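Local coordinates for tudor domain-containing protein 1 (Mus musculus, PDB 4B9W) that binds Piwi proteins through their methylated arginines and acts in the piRNA pathway to repress transposable elements during spermatogenesis, at residues Trp8-Phe13 against Leu124-Met129; Glu17-Val22 against Ala162-Ile167; Asp54-Lys59 against Gln113-Leu118; Asn62-Glu67 against Ala85-Ile90; Cys131-Ile136 against Val172-Thr177. All coordinates share one frame; numbering follows the deposited sequence.

Contact 1: residues Trp8-Phe13 against Leu124-Met129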
# COMPACT_ATOMS: atom_id res chain seq x y z
N TRP A 8 20.32 -4.30 -7.09
CA TRP A 8 20.22 -5.09 -5.87
C TRP A 8 19.36 -6.30 -6.08
O TRP A 8 18.68 -6.41 -7.08
CB TRP A 8 19.65 -4.20 -4.77
CG TRP A 8 18.42 -3.45 -5.24
CD1 TRP A 8 18.36 -2.17 -5.81
CD2 TRP A 8 17.05 -3.92 -5.24
NE1 TRP A 8 17.07 -1.85 -6.13
CE2 TRP A 8 16.24 -2.85 -5.81
CE3 TRP A 8 16.44 -5.09 -4.84
CZ2 TRP A 8 14.87 -2.97 -5.96
CZ3 TRP A 8 15.06 -5.19 -4.98
CH2 TRP A 8 14.28 -4.16 -5.53
N THR A 9 19.37 -7.22 -5.11
CA THR A 9 18.53 -8.42 -5.19
C THR A 9 17.80 -8.68 -3.88
O THR A 9 18.05 -8.03 -2.87
CB THR A 9 19.39 -9.66 -5.55
OG1 THR A 9 20.33 -9.91 -4.50
CG2 THR A 9 20.18 -9.42 -6.89
N TRP A 10 16.86 -9.62 -3.93
CA TRP A 10 16.25 -10.18 -2.74
C TRP A 10 16.88 -11.48 -2.42
O TRP A 10 17.62 -12.02 -3.22
CB TRP A 10 14.77 -10.38 -2.95
CG TRP A 10 14.07 -9.07 -3.14
CD1 TRP A 10 13.74 -8.45 -4.33
CD2 TRP A 10 13.62 -8.14 -2.09
NE1 TRP A 10 13.12 -7.25 -4.10
CE2 TRP A 10 13.02 -7.00 -2.78
CE3 TRP A 10 13.64 -8.14 -0.71
CZ2 TRP A 10 12.47 -5.94 -2.10
CZ3 TRP A 10 13.10 -7.06 -0.04
CH2 TRP A 10 12.53 -5.99 -0.71
N VAL A 11 16.57 -12.01 -1.23
CA VAL A 11 16.97 -13.35 -0.88
C VAL A 11 16.23 -14.26 -1.85
O VAL A 11 15.09 -13.99 -2.21
CB VAL A 11 16.61 -13.73 0.58
CG1 VAL A 11 17.02 -15.17 0.89
CG2 VAL A 11 17.28 -12.77 1.55
N GLU A 12 16.91 -15.32 -2.29
CA GLU A 12 16.37 -16.22 -3.29
C GLU A 12 16.15 -17.61 -2.71
O GLU A 12 16.92 -18.05 -1.84
CB GLU A 12 17.32 -16.28 -4.50
CG GLU A 12 17.43 -14.96 -5.27
CD GLU A 12 16.12 -14.57 -5.93
OE1 GLU A 12 15.18 -15.39 -5.86
OE2 GLU A 12 16.02 -13.48 -6.54
N PHE A 13 15.10 -18.27 -3.21
CA PHE A 13 14.67 -19.59 -2.73
C PHE A 13 14.43 -20.61 -3.84
O PHE A 13 14.17 -20.27 -5.00
CB PHE A 13 13.34 -19.47 -1.95
CG PHE A 13 13.39 -18.49 -0.83
CD1 PHE A 13 13.88 -18.87 0.42
CD2 PHE A 13 13.01 -17.17 -1.03
CE1 PHE A 13 13.96 -17.96 1.45
CE2 PHE A 13 13.08 -16.26 0.01
CZ PHE A 13 13.56 -16.65 1.25
N LEU A 124 24.75 -7.36 -0.22
CA LEU A 124 23.93 -8.26 0.57
C LEU A 124 22.48 -8.19 0.04
O LEU A 124 21.93 -7.12 -0.15
CB LEU A 124 23.98 -7.85 2.04
CG LEU A 124 23.30 -8.75 3.05
CD1 LEU A 124 24.09 -10.05 3.28
CD2 LEU A 124 23.11 -7.97 4.34
N PRO A 125 21.87 -9.35 -0.24
CA PRO A 125 20.48 -9.30 -0.71
C PRO A 125 19.59 -8.65 0.33
O PRO A 125 19.86 -8.76 1.53
CB PRO A 125 20.10 -10.79 -0.89
CG PRO A 125 21.41 -11.49 -1.05
CD PRO A 125 22.43 -10.71 -0.29
N PHE A 126 18.53 -7.98 -0.12
CA PHE A 126 17.53 -7.45 0.80
C PHE A 126 16.87 -8.57 1.60
O PHE A 126 16.47 -9.60 1.05
CB PHE A 126 16.49 -6.57 0.07
CG PHE A 126 17.06 -5.31 -0.56
CD1 PHE A 126 18.38 -4.89 -0.35
CD2 PHE A 126 16.24 -4.51 -1.37
CE1 PHE A 126 18.86 -3.73 -0.94
CE2 PHE A 126 16.73 -3.34 -1.96
CZ PHE A 126 18.04 -2.96 -1.75
N GLN A 127 16.75 -8.35 2.91
CA GLN A 127 16.49 -9.44 3.87
C GLN A 127 15.06 -9.48 4.41
O GLN A 127 14.69 -10.47 5.01
CB GLN A 127 17.43 -9.34 5.07
CG GLN A 127 18.88 -9.61 4.77
CD GLN A 127 19.16 -11.02 4.31
OE1 GLN A 127 18.62 -11.98 4.85
NE2 GLN A 127 20.03 -11.16 3.30
N GLY A 128 14.29 -8.42 4.23
CA GLY A 128 12.90 -8.40 4.65
C GLY A 128 12.03 -9.02 3.56
O GLY A 128 11.57 -8.33 2.63
N MET A 129 11.82 -10.32 3.68
CA MET A 129 11.13 -11.07 2.65
C MET A 129 9.64 -11.10 2.94
O MET A 129 9.24 -11.61 4.00
CB MET A 129 11.68 -12.51 2.63
CG MET A 129 13.15 -12.58 2.26
SD MET A 129 13.45 -11.79 0.65
CE MET A 129 12.15 -12.56 -0.34
O HOH W 1 20.92 -6.24 -2.75
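Phe126 meets two tryptophans in quite different ways. With Trp8 it forms an offset, near-parallel pair with little ring overlap, planes at 14°; Phe126 CE2 lies over the rim of one indole face, 3.3 Å from Trp8 CD2. Against Trp10 the geometry is edge-to-face: the edge of the Phe126 ring meets the face of the indole with the planes at 89°, and Phe126 CB rests over the same face, 3.3 Å from Trp10 CE3. An alanine in place of Trp8 would probably leave Phe126 CE2 and CD2 without the indole they stack on, since only CB would remain, near CZ and CE1.

The second shell is backbone. Phe126 N donates to Thr9 O over 2.8 Å, a nearly straight bond that fixes where the phenylalanine starts; its return partner, Val11 N to Phe126 O at 3.3 Å, is weak. A water accepts from Thr9 N and lies within hydrogen-bonding distance of Leu124 O, bridging the two backbones. Further on, Met129 is folded back on itself, chi2 setting SD obliquely beside Trp10, 3.9 Å from CE3, and close to Val11 CB, and chi3 turning CE to the edge of Phe13, in the plane of that ring and 3.8 Å from CE2.

Both segments are largely extended loops, bridged once at Trp10 and Phe126. Around them, Trp8 packs on Leu86 and Phe126 on Arg84 of strand 81-90, Leu124 leans on helix 41-57, and Met129 reaches Phe36 of strand 31-36.

Contact 2: residues Glu17-Val22 against Ala162-Ile167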
# COMPACT_ATOMS: atom_id res chain seq x y z
N GLU A 17 11.93 -25.46 -0.47
CA GLU A 17 13.03 -25.20 0.46
C GLU A 17 12.50 -25.07 1.89
O GLU A 17 11.50 -24.41 2.14
CB GLU A 17 13.77 -23.93 0.07
CG GLU A 17 15.01 -23.66 0.90
CD GLU A 17 15.77 -22.42 0.43
OE1 GLU A 17 15.62 -22.01 -0.75
OE2 GLU A 17 16.54 -21.88 1.25
N THR A 18 13.17 -25.73 2.84
CA THR A 18 12.83 -25.55 4.25
C THR A 18 13.94 -24.80 4.97
O THR A 18 15.12 -25.13 4.83
CB THR A 18 12.52 -26.87 4.96
OG1 THR A 18 13.68 -27.70 4.90
CG2 THR A 18 11.39 -27.55 4.30
N VAL A 19 13.56 -23.76 5.69
CA VAL A 19 14.50 -22.82 6.24
C VAL A 19 13.91 -22.16 7.49
O VAL A 19 12.71 -21.91 7.57
CB VAL A 19 14.88 -21.78 5.16
CG1 VAL A 19 13.63 -21.17 4.57
CG2 VAL A 19 15.85 -20.73 5.72
N ASP A 20 14.75 -21.91 8.47
CA ASP A 20 14.29 -21.29 9.71
C ASP A 20 14.11 -19.79 9.48
O ASP A 20 14.88 -19.15 8.75
CB ASP A 20 15.24 -21.56 10.86
CG ASP A 20 15.16 -23.00 11.37
OD1 ASP A 20 14.08 -23.64 11.27
OD2 ASP A 20 16.18 -23.49 11.86
N VAL A 21 13.05 -19.26 10.09
CA VAL A 21 12.71 -17.86 10.02
C VAL A 21 12.45 -17.29 11.41
O VAL A 21 12.13 -18.01 12.36
CB VAL A 21 11.46 -17.63 9.16
CG1 VAL A 21 11.68 -18.15 7.74
CG2 VAL A 21 10.22 -18.25 9.79
N VAL A 22 12.64 -15.99 11.51
CA VAL A 22 12.12 -15.17 12.59
C VAL A 22 11.31 -14.10 11.85
O VAL A 22 11.76 -13.58 10.83
CB VAL A 22 13.23 -14.50 13.46
CG1 VAL A 22 13.81 -15.49 14.47
CG2 VAL A 22 14.33 -13.90 12.59
N ALA A 162 10.14 -22.59 8.15
CA ALA A 162 9.34 -22.16 7.00
C ALA A 162 9.63 -23.09 5.85
O ALA A 162 10.79 -23.38 5.55
CB ALA A 162 9.64 -20.72 6.62
N ARG A 163 8.57 -23.56 5.21
CA ARG A 163 8.68 -24.27 3.96
C ARG A 163 8.13 -23.36 2.86
O ARG A 163 6.99 -22.91 2.91
CB ARG A 163 7.93 -25.59 4.01
CG ARG A 163 8.25 -26.46 2.83
CD ARG A 163 7.80 -27.89 3.05
NE ARG A 163 6.36 -28.01 2.94
CZ ARG A 163 5.68 -27.98 1.80
NH1 ARG A 163 6.30 -27.82 0.63
NH2 ARG A 163 4.35 -28.11 1.81
N VAL A 164 8.97 -23.07 1.89
CA VAL A 164 8.65 -22.14 0.82
C VAL A 164 7.79 -22.91 -0.20
O VAL A 164 8.31 -23.64 -1.00
CB VAL A 164 9.98 -21.56 0.22
CG1 VAL A 164 9.72 -20.57 -0.90
CG2 VAL A 164 10.84 -20.91 1.30
N VAL A 165 6.47 -22.76 -0.16
CA VAL A 165 5.56 -23.57 -1.01
C VAL A 165 5.36 -22.92 -2.38
O VAL A 165 5.29 -23.62 -3.40
CB VAL A 165 4.18 -23.78 -0.32
CG1 VAL A 165 3.19 -24.51 -1.23
CG2 VAL A 165 4.36 -24.55 0.99
N GLU A 166 5.24 -21.59 -2.40
CA GLU A 166 5.10 -20.87 -3.66
C GLU A 166 5.92 -19.58 -3.64
O GLU A 166 6.03 -18.93 -2.58
CB GLU A 166 3.62 -20.62 -4.00
CG GLU A 166 3.04 -19.34 -3.45
CD GLU A 166 1.52 -19.31 -3.50
OE1 GLU A 166 0.94 -19.74 -4.53
OE2 GLU A 166 0.91 -18.83 -2.50
N ILE A 167 6.51 -19.26 -4.79
CA ILE A 167 7.41 -18.13 -4.96
C ILE A 167 6.76 -17.24 -5.98
O ILE A 167 6.43 -17.70 -7.07
CB ILE A 167 8.80 -18.56 -5.51
CG1 ILE A 167 9.36 -19.78 -4.76
CG2 ILE A 167 9.80 -17.40 -5.46
CD1 ILE A 167 10.85 -20.02 -4.99
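Glu17 O is held by two groups of the facing strand: Val164 N donates to it at 2.9 Å along a nearly straight path, 172° at the hydrogen, and Arg163 CA, 3.4 Å from Glu17 O, adds a C-H...O contact. This is antiparallel pairing in the mixed sheet of the nuclease-like part of the extended Tudor domain, where strand 18-26 runs beside strand 160-168. Val19 and Ala162 form the hydrogen-bonded pair, exchanging Val19 N to Ala162 O at 2.8 Å and Ala162 N to Val19 O at 2.7 Å. Thr18 and Arg163 form the adjacent non-hydrogen-bonded pair.

Their side chains share one face of the sheet and cross obliquely, with Thr18 CG2 3.6 Å from Arg163 CG. The arginine sets CG anti to its backbone N (chi1 -169°), and the chain then bends at chi3, away from the threonine; its guanidinium makes a salt bridge with Asp16. Glu17 likewise turns its carboxylate to others, accepting from Thr14 N and pairing with Lys38.

The face carrying Val19 and Ala162 is apolar and continues onto Leu176 of strand 171-178. Val21 joins it, its CG1 pressed to 3.5 Å from Ala162 CB, tighter than usual for two carbons.

Contact 3: residues Asp54-Lys59 against Gln113-Leu118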
# COMPACT_ATOMS: atom_id res chain seq x y z
N ASP A 54 28.41 3.98 10.50
CA ASP A 54 29.67 4.73 10.36
C ASP A 54 29.58 5.66 9.16
O ASP A 54 29.86 6.85 9.27
CB ASP A 54 30.84 3.75 10.21
CG ASP A 54 30.98 2.82 11.41
OD1 ASP A 54 30.39 3.09 12.47
OD2 ASP A 54 31.68 1.80 11.29
N TYR A 55 29.15 5.12 8.03
CA TYR A 55 29.02 5.86 6.78
C TYR A 55 28.05 7.02 6.95
O TYR A 55 28.36 8.15 6.56
CB TYR A 55 28.58 4.92 5.65
CG TYR A 55 27.98 5.60 4.44
CD1 TYR A 55 28.79 6.26 3.50
CD2 TYR A 55 26.60 5.58 4.22
CE1 TYR A 55 28.24 6.90 2.40
CE2 TYR A 55 26.04 6.20 3.12
CZ TYR A 55 26.85 6.86 2.21
OH TYR A 55 26.28 7.48 1.13
N CYS A 56 26.88 6.75 7.55
CA CYS A 56 25.83 7.76 7.67
C CYS A 56 26.18 8.80 8.72
O CYS A 56 25.76 9.95 8.63
CB CYS A 56 24.46 7.13 8.01
SG CYS A 56 23.56 6.48 6.58
N ALA A 57 26.97 8.39 9.70
CA ALA A 57 27.32 9.24 10.82
C ALA A 57 28.05 10.50 10.40
O ALA A 57 28.02 11.46 11.13
CB ALA A 57 28.19 8.47 11.82
N GLN A 58 28.72 10.50 9.26
CA GLN A 58 29.72 11.52 9.03
C GLN A 58 29.19 12.82 8.45
O GLN A 58 28.22 12.84 7.70
CB GLN A 58 30.85 10.99 8.17
CG GLN A 58 32.11 11.85 8.24
CD GLN A 58 32.57 12.12 9.67
OE1 GLN A 58 32.55 11.23 10.52
NE2 GLN A 58 33.00 13.36 9.93
N LYS A 59 29.85 13.91 8.86
CA LYS A 59 29.55 15.27 8.43
C LYS A 59 30.50 15.65 7.29
O LYS A 59 31.71 15.49 7.43
CB LYS A 59 29.75 16.25 9.62
CG LYS A 59 28.52 16.46 10.49
CD LYS A 59 27.74 17.74 10.16
CE LYS A 59 27.45 17.87 8.67
NZ LYS A 59 26.74 19.11 8.22
N GLN A 113 16.62 12.94 6.81
CA GLN A 113 16.62 11.58 7.30
C GLN A 113 16.89 10.58 6.15
O GLN A 113 16.72 9.36 6.31
CB GLN A 113 15.30 11.31 8.02
CG GLN A 113 15.14 12.07 9.32
CD GLN A 113 13.79 11.86 10.02
OE1 GLN A 113 12.75 11.69 9.38
NE2 GLN A 113 13.82 11.88 11.35
N LEU A 114 17.32 11.10 5.00
CA LEU A 114 17.67 10.33 3.83
C LEU A 114 19.11 10.64 3.43
O LEU A 114 19.54 11.78 3.51
CB LEU A 114 16.75 10.69 2.67
CG LEU A 114 15.28 10.31 2.80
CD1 LEU A 114 14.53 10.87 1.59
CD2 LEU A 114 15.15 8.80 2.90
N GLN A 115 19.85 9.62 3.04
CA GLN A 115 21.17 9.78 2.47
C GLN A 115 21.29 8.83 1.27
O GLN A 115 20.72 7.72 1.27
CB GLN A 115 22.26 9.49 3.52
CG GLN A 115 22.26 10.51 4.66
CD GLN A 115 23.49 10.40 5.55
OE1 GLN A 115 24.61 10.23 5.06
NE2 GLN A 115 23.28 10.49 6.88
N ALA A 116 22.01 9.26 0.25
CA ALA A 116 22.33 8.38 -0.88
C ALA A 116 23.00 7.09 -0.37
O ALA A 116 23.74 7.13 0.61
CB ALA A 116 23.22 9.09 -1.90
N ILE A 117 22.71 5.95 -1.00
CA ILE A 117 23.39 4.69 -0.68
C ILE A 117 24.49 4.44 -1.72
O ILE A 117 24.42 4.95 -2.84
CB ILE A 117 22.40 3.51 -0.59
CG1 ILE A 117 23.07 2.33 0.14
CG2 ILE A 117 21.88 3.11 -1.97
CD1 ILE A 117 22.11 1.30 0.69
N LEU A 118 25.52 3.69 -1.33
CA LEU A 118 26.60 3.37 -2.24
C LEU A 118 26.53 1.89 -2.63
O LEU A 118 26.06 1.07 -1.85
CB LEU A 118 27.94 3.72 -1.61
CG LEU A 118 28.13 5.20 -1.28
CD1 LEU A 118 29.51 5.41 -0.68
CD2 LEU A 118 27.98 6.07 -2.52
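The ring of Tyr55 presents its hydroxyl edge to Ala116 O, which lies close to the ring plane, while Leu118 comes in obliquely with CD1 3.6 Å from Tyr55 CE1. Phe121 is a further aromatic neighbour, its ring inclined at about 50° to that of the tyrosine. The second flat group is the amide of Gln115, whose partner Cys56 O lies almost in the amide plane.

Two side-chain-to-backbone bonds run between the segments in opposite senses, a worked example of a helix tied to a strand without any backbone pairing. From the helix, Tyr55 OH donates to Ala116 O at 2.6 Å, approaching from above the carbonyl plane rather than within it. CG of Tyr55 is anti to the backbone N (chi1 161°), which starts the ring on its way to the strand. From strand 114-116, Gln115 NE2 donates to Cys56 O over 3.1 Å, with an angle of 169° at the hydrogen. The glutamine chain is extended, and this length lets it span the gap between the backbones. Cys56 CA and Gln115 CA are 7.3 Å apart. Cys56 lies under the amide, its CB 3.7 Å from Gln115 NE2, and packs also on Cys73 and Trp82.

Gln115 is buried, yet both ends of its amide are engaged, because OE1 accepts from Asn62 ND2. That double hold fixes the flip of the amide. The carbonyl it serves is near the C-terminal end of helix 41-57, so Gln115 probably stands in for a donor that a further helical turn would bring.

Contact 4: residues Asn62-Glu67 against Ala85-Ile90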
# COMPACT_ATOMS: atom_id res chain seq x y z
N ASN A 62 24.92 13.21 2.82
CA ASN A 62 24.79 13.17 1.36
C ASN A 62 23.61 13.97 0.79
O ASN A 62 22.50 13.95 1.35
CB ASN A 62 24.65 11.73 0.88
CG ASN A 62 25.91 10.92 1.10
OD1 ASN A 62 26.57 10.50 0.15
ND2 ASN A 62 26.25 10.70 2.36
N GLY A 63 23.84 14.64 -0.34
CA GLY A 63 22.76 15.17 -1.16
C GLY A 63 22.07 13.97 -1.80
O GLY A 63 22.67 13.29 -2.64
N PHE A 64 20.84 13.68 -1.38
CA PHE A 64 20.07 12.59 -1.98
C PHE A 64 18.88 13.14 -2.77
O PHE A 64 18.14 13.97 -2.27
CB PHE A 64 19.58 11.62 -0.90
CG PHE A 64 18.68 10.54 -1.44
CD1 PHE A 64 19.18 9.58 -2.29
CD2 PHE A 64 17.33 10.52 -1.13
CE1 PHE A 64 18.36 8.59 -2.80
CE2 PHE A 64 16.51 9.53 -1.64
CZ PHE A 64 17.02 8.57 -2.47
N LYS A 65 18.72 12.67 -4.01
CA LYS A 65 17.60 13.04 -4.86
C LYS A 65 16.56 11.90 -4.88
O LYS A 65 16.79 10.85 -5.47
CB LYS A 65 18.08 13.36 -6.27
CG LYS A 65 18.61 14.78 -6.47
CD LYS A 65 19.25 14.94 -7.85
CE LYS A 65 19.46 16.41 -8.20
NZ LYS A 65 20.23 17.14 -7.14
N ALA A 66 15.42 12.12 -4.23
CA ALA A 66 14.37 11.09 -4.11
C ALA A 66 13.67 10.85 -5.45
O ALA A 66 13.22 11.77 -6.10
CB ALA A 66 13.37 11.47 -3.03
N GLU A 67 13.63 9.59 -5.85
CA GLU A 67 12.87 9.16 -7.00
C GLU A 67 12.23 7.83 -6.59
O GLU A 67 12.82 7.07 -5.80
CB GLU A 67 13.77 8.99 -8.22
CG GLU A 67 13.03 8.51 -9.46
CD GLU A 67 11.87 9.41 -9.89
OE1 GLU A 67 12.14 10.47 -10.51
OE2 GLU A 67 10.70 9.05 -9.61
N ALA A 85 16.89 1.31 2.49
CA ALA A 85 15.52 1.62 2.17
C ALA A 85 15.34 1.89 0.67
O ALA A 85 16.31 2.14 -0.05
CB ALA A 85 15.07 2.81 2.99
N LEU A 86 14.08 1.78 0.21
CA LEU A 86 13.64 2.20 -1.09
C LEU A 86 12.58 3.29 -0.92
O LEU A 86 11.68 3.19 -0.06
CB LEU A 86 13.02 1.03 -1.89
CG LEU A 86 13.91 -0.05 -2.49
CD1 LEU A 86 13.06 -1.25 -2.93
CD2 LEU A 86 14.76 0.48 -3.66
N VAL A 87 12.66 4.32 -1.76
CA VAL A 87 11.64 5.36 -1.80
C VAL A 87 10.31 4.75 -2.29
O VAL A 87 10.22 4.21 -3.40
CB VAL A 87 12.10 6.54 -2.69
CG1 VAL A 87 10.99 7.57 -2.86
CG2 VAL A 87 13.34 7.18 -2.09
N LYS A 88 9.28 4.84 -1.45
CA LYS A 88 7.98 4.30 -1.79
C LYS A 88 7.02 5.42 -2.21
O LYS A 88 6.31 5.28 -3.21
CB LYS A 88 7.43 3.50 -0.61
CG LYS A 88 6.18 2.70 -0.97
CD LYS A 88 6.17 1.34 -0.29
CE LYS A 88 5.67 0.23 -1.21
NZ LYS A 88 4.26 -0.12 -0.90
N GLU A 89 7.03 6.53 -1.47
CA GLU A 89 6.16 7.66 -1.79
C GLU A 89 6.84 9.01 -1.58
O GLU A 89 7.67 9.15 -0.68
CB GLU A 89 4.90 7.62 -0.93
CG GLU A 89 4.28 6.24 -0.81
CD GLU A 89 2.89 6.28 -0.24
OE1 GLU A 89 2.40 7.38 0.08
OE2 GLU A 89 2.27 5.22 -0.13
N ILE A 90 6.46 10.00 -2.39
CA ILE A 90 6.83 11.40 -2.16
C ILE A 90 5.56 12.21 -1.94
O ILE A 90 4.65 12.27 -2.80
CB ILE A 90 7.64 12.02 -3.32
CG1 ILE A 90 8.90 11.18 -3.58
CG2 ILE A 90 8.07 13.45 -3.00
CD1 ILE A 90 9.63 11.56 -4.85
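Val87 CG2 meets the edge of the Phe64 ring close to its plane, 4.0 Å from CZ, and this apolar touch is part of a small patch between the loop and strand 81-90. With CG anti to the backbone N (chi1 175°), Phe64 starts its ring toward the strand, passing alongside Val87, which runs the other way. The same methyl lies 4.4 Å from Ala66 CB, which in turn is 4.2 Å from Ile90 CD1. These are loose contacts, and no hydrogen bond joins the two segments.

A second kind of contact sets carbonyl oxygens against aliphatic carbon. Glu67 O lies 3.2 Å from Val87 CB and 3.5 Å from Val87 CG1, and Ala66 O is 3.8 Å from Ile90 CD1. An alanine at Val87 would probably open a gap beside the Phe64 edge and Ala66 CB and lose the CG1 contact with Glu67 O, although CB would still face that oxygen.

The polar partners come from outside. Ala66 O accepts from Lys145 NZ of the second subunit, and Glu67 OE2 from the backbone N of that same lysine.

On the strand, Lys88 and Glu89 both face Lys97, a classic beta bulge. Glu89 of the bulge makes a salt bridge to a basic side chain of the bound peptide, and Ile90, just after it, hydrogen-bonds the peptide through its backbone. The arrangement is that of a Tudor barrel, an SH3-like fold of strongly bent antiparallel strands, with the loop before strand 71-76 packed against one of them.

Contact 5: residues Cys131-Ile136 against Val172-Thr177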
# COMPACT_ATOMS: atom_id res chain seq x y z
N CYS A 131 6.05 -12.44 3.12
CA CYS A 131 5.48 -13.78 3.16
C CYS A 131 3.98 -13.72 3.32
O CYS A 131 3.43 -12.68 3.60
CB CYS A 131 6.04 -14.59 4.32
SG CYS A 131 7.83 -14.71 4.34
N TRP A 132 3.33 -14.86 3.10
CA TRP A 132 1.92 -15.07 3.49
C TRP A 132 1.78 -16.51 3.82
O TRP A 132 2.52 -17.30 3.32
CB TRP A 132 0.95 -14.69 2.39
CG TRP A 132 1.29 -15.21 1.02
CD1 TRP A 132 0.89 -16.41 0.42
CD2 TRP A 132 2.10 -14.53 0.01
NE1 TRP A 132 1.40 -16.50 -0.86
CE2 TRP A 132 2.14 -15.41 -1.15
CE3 TRP A 132 2.78 -13.30 -0.04
CZ2 TRP A 132 2.84 -15.07 -2.29
CZ3 TRP A 132 3.48 -12.97 -1.20
CH2 TRP A 132 3.51 -13.83 -2.30
N LEU A 133 0.85 -16.86 4.70
CA LEU A 133 0.61 -18.27 5.00
C LEU A 133 -0.19 -18.87 3.86
O LEU A 133 -1.09 -18.24 3.34
CB LEU A 133 -0.17 -18.45 6.31
CG LEU A 133 0.54 -18.07 7.62
CD1 LEU A 133 -0.40 -18.35 8.79
CD2 LEU A 133 1.84 -18.81 7.79
N VAL A 134 0.13 -20.09 3.45
CA VAL A 134 -0.64 -20.70 2.37
C VAL A 134 -1.87 -21.41 2.94
O VAL A 134 -1.95 -21.70 4.14
CB VAL A 134 0.19 -21.67 1.52
CG1 VAL A 134 1.29 -20.89 0.80
CG2 VAL A 134 0.74 -22.81 2.37
N ASP A 135 -2.83 -21.64 2.06
CA ASP A 135 -3.99 -22.51 2.31
C ASP A 135 -5.01 -21.93 3.31
O ASP A 135 -5.83 -22.67 3.86
CB ASP A 135 -3.57 -23.94 2.75
CG ASP A 135 -2.69 -24.67 1.71
OD1 ASP A 135 -2.62 -24.26 0.54
OD2 ASP A 135 -2.07 -25.68 2.11
N ILE A 136 -4.99 -20.60 3.48
CA ILE A 136 -6.02 -19.89 4.27
C ILE A 136 -6.48 -18.57 3.62
O ILE A 136 -5.83 -18.04 2.73
CB ILE A 136 -5.52 -19.57 5.69
CG1 ILE A 136 -4.26 -18.69 5.64
CG2 ILE A 136 -5.28 -20.86 6.47
CD1 ILE A 136 -4.02 -17.90 6.89
N VAL A 172 6.84 -14.61 -0.99
CA VAL A 172 6.69 -16.06 -0.88
C VAL A 172 5.52 -16.52 0.03
O VAL A 172 5.31 -15.98 1.13
CB VAL A 172 8.01 -16.73 -0.40
CG1 VAL A 172 9.19 -16.30 -1.27
CG2 VAL A 172 8.32 -16.43 1.05
N GLY A 173 4.77 -17.52 -0.44
CA GLY A 173 3.75 -18.20 0.35
C GLY A 173 4.42 -19.34 1.12
O GLY A 173 5.10 -20.18 0.52
N VAL A 174 4.24 -19.37 2.43
CA VAL A 174 4.94 -20.34 3.28
C VAL A 174 3.99 -21.11 4.17
O VAL A 174 2.88 -20.64 4.49
CB VAL A 174 5.97 -19.65 4.22
CG1 VAL A 174 7.08 -19.00 3.41
CG2 VAL A 174 5.27 -18.64 5.13
N GLU A 175 4.43 -22.30 4.55
CA GLU A 175 3.86 -23.06 5.65
C GLU A 175 4.84 -22.90 6.80
O GLU A 175 6.06 -23.09 6.62
CB GLU A 175 3.73 -24.52 5.22
CG GLU A 175 3.07 -25.46 6.21
CD GLU A 175 3.48 -26.91 5.99
OE1 GLU A 175 4.70 -27.25 6.09
OE2 GLU A 175 2.57 -27.73 5.74
N LEU A 176 4.33 -22.49 7.96
CA LEU A 176 5.13 -22.19 9.16
C LEU A 176 4.86 -23.23 10.24
O LEU A 176 3.70 -23.52 10.58
CB LEU A 176 4.77 -20.82 9.74
CG LEU A 176 5.28 -19.53 9.09
CD1 LEU A 176 5.01 -18.35 10.02
CD2 LEU A 176 6.77 -19.60 8.77
N THR A 177 5.93 -23.80 10.78
CA THR A 177 5.78 -24.76 11.84
C THR A 177 6.69 -24.38 13.00
O THR A 177 7.87 -24.07 12.82
CB THR A 177 6.09 -26.20 11.36
OG1 THR A 177 5.41 -26.45 10.13
CG2 THR A 177 5.67 -27.22 12.39
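Trp132 takes the crowded position, CG between its backbone N and carbonyl carbon (chi1 47°), and chi2 of 91° then turns the indole so that one face covers the backbone of Val172 and Gly173. Gly173 CA sits over the five-membered ring, 3.4 Å from its centroid, in a CH-pi contact, while Val172 O lies above the centre of the ring system. The absence of a side chain at Gly173 is what permits this closeness: a CB there would come to 2.6 Å from Trp132 NE1 and would also run into Val134 CG1.

The strands themselves, 129-133 and 171-178, are parallel neighbours. Trp132 supplies both bonds of the central step, N to Val172 O at 3.0 Å and O from Val174 N at 2.8 Å. Val134 N then reaches Val174 O at 3.0 Å.

Away from the tryptophan, Cys131 and Val172 share the other face of the sheet, with SG 3.7 Å from Val172 CG2. Leu133 CD2 meets Leu176 CG at 3.7 Å, the two leucines at about a right angle, and helix 187-193 closes over both.

Chemically, the indole joins two roles. Its face packs on peptide groups while NE1 donates to Glu166 OE2 of strand 160-168, so the ring is fixed in rotation and three adjacent strands are tied together. The negative carboxylate probably strengthens the polarisation of that N-H.

In the fold
Contact 1 occupies the middle of an elongated domain. On one side contacts 2 and 5, their centres 8 Å apart, share the mixed sheet of the nuclease-like part, where strands 160-168 and 171-178 are neighbours. On the other, contacts 3 and 4, 13 Å apart between centres, reach the five-stranded sheet of the Tudor barrel. Contacts 3 and 5 lie farthest apart, with centres 36 Å apart. Along the chain, 4 is nested in 3 and 3 in 1, while 2 crosses both 1 and 5. The chain thus begins the nuclease-like part, inserts helix 41-57 and the barrel, then returns to finish it: the layout of an extended Tudor domain, whose two lobes contact 1 joins.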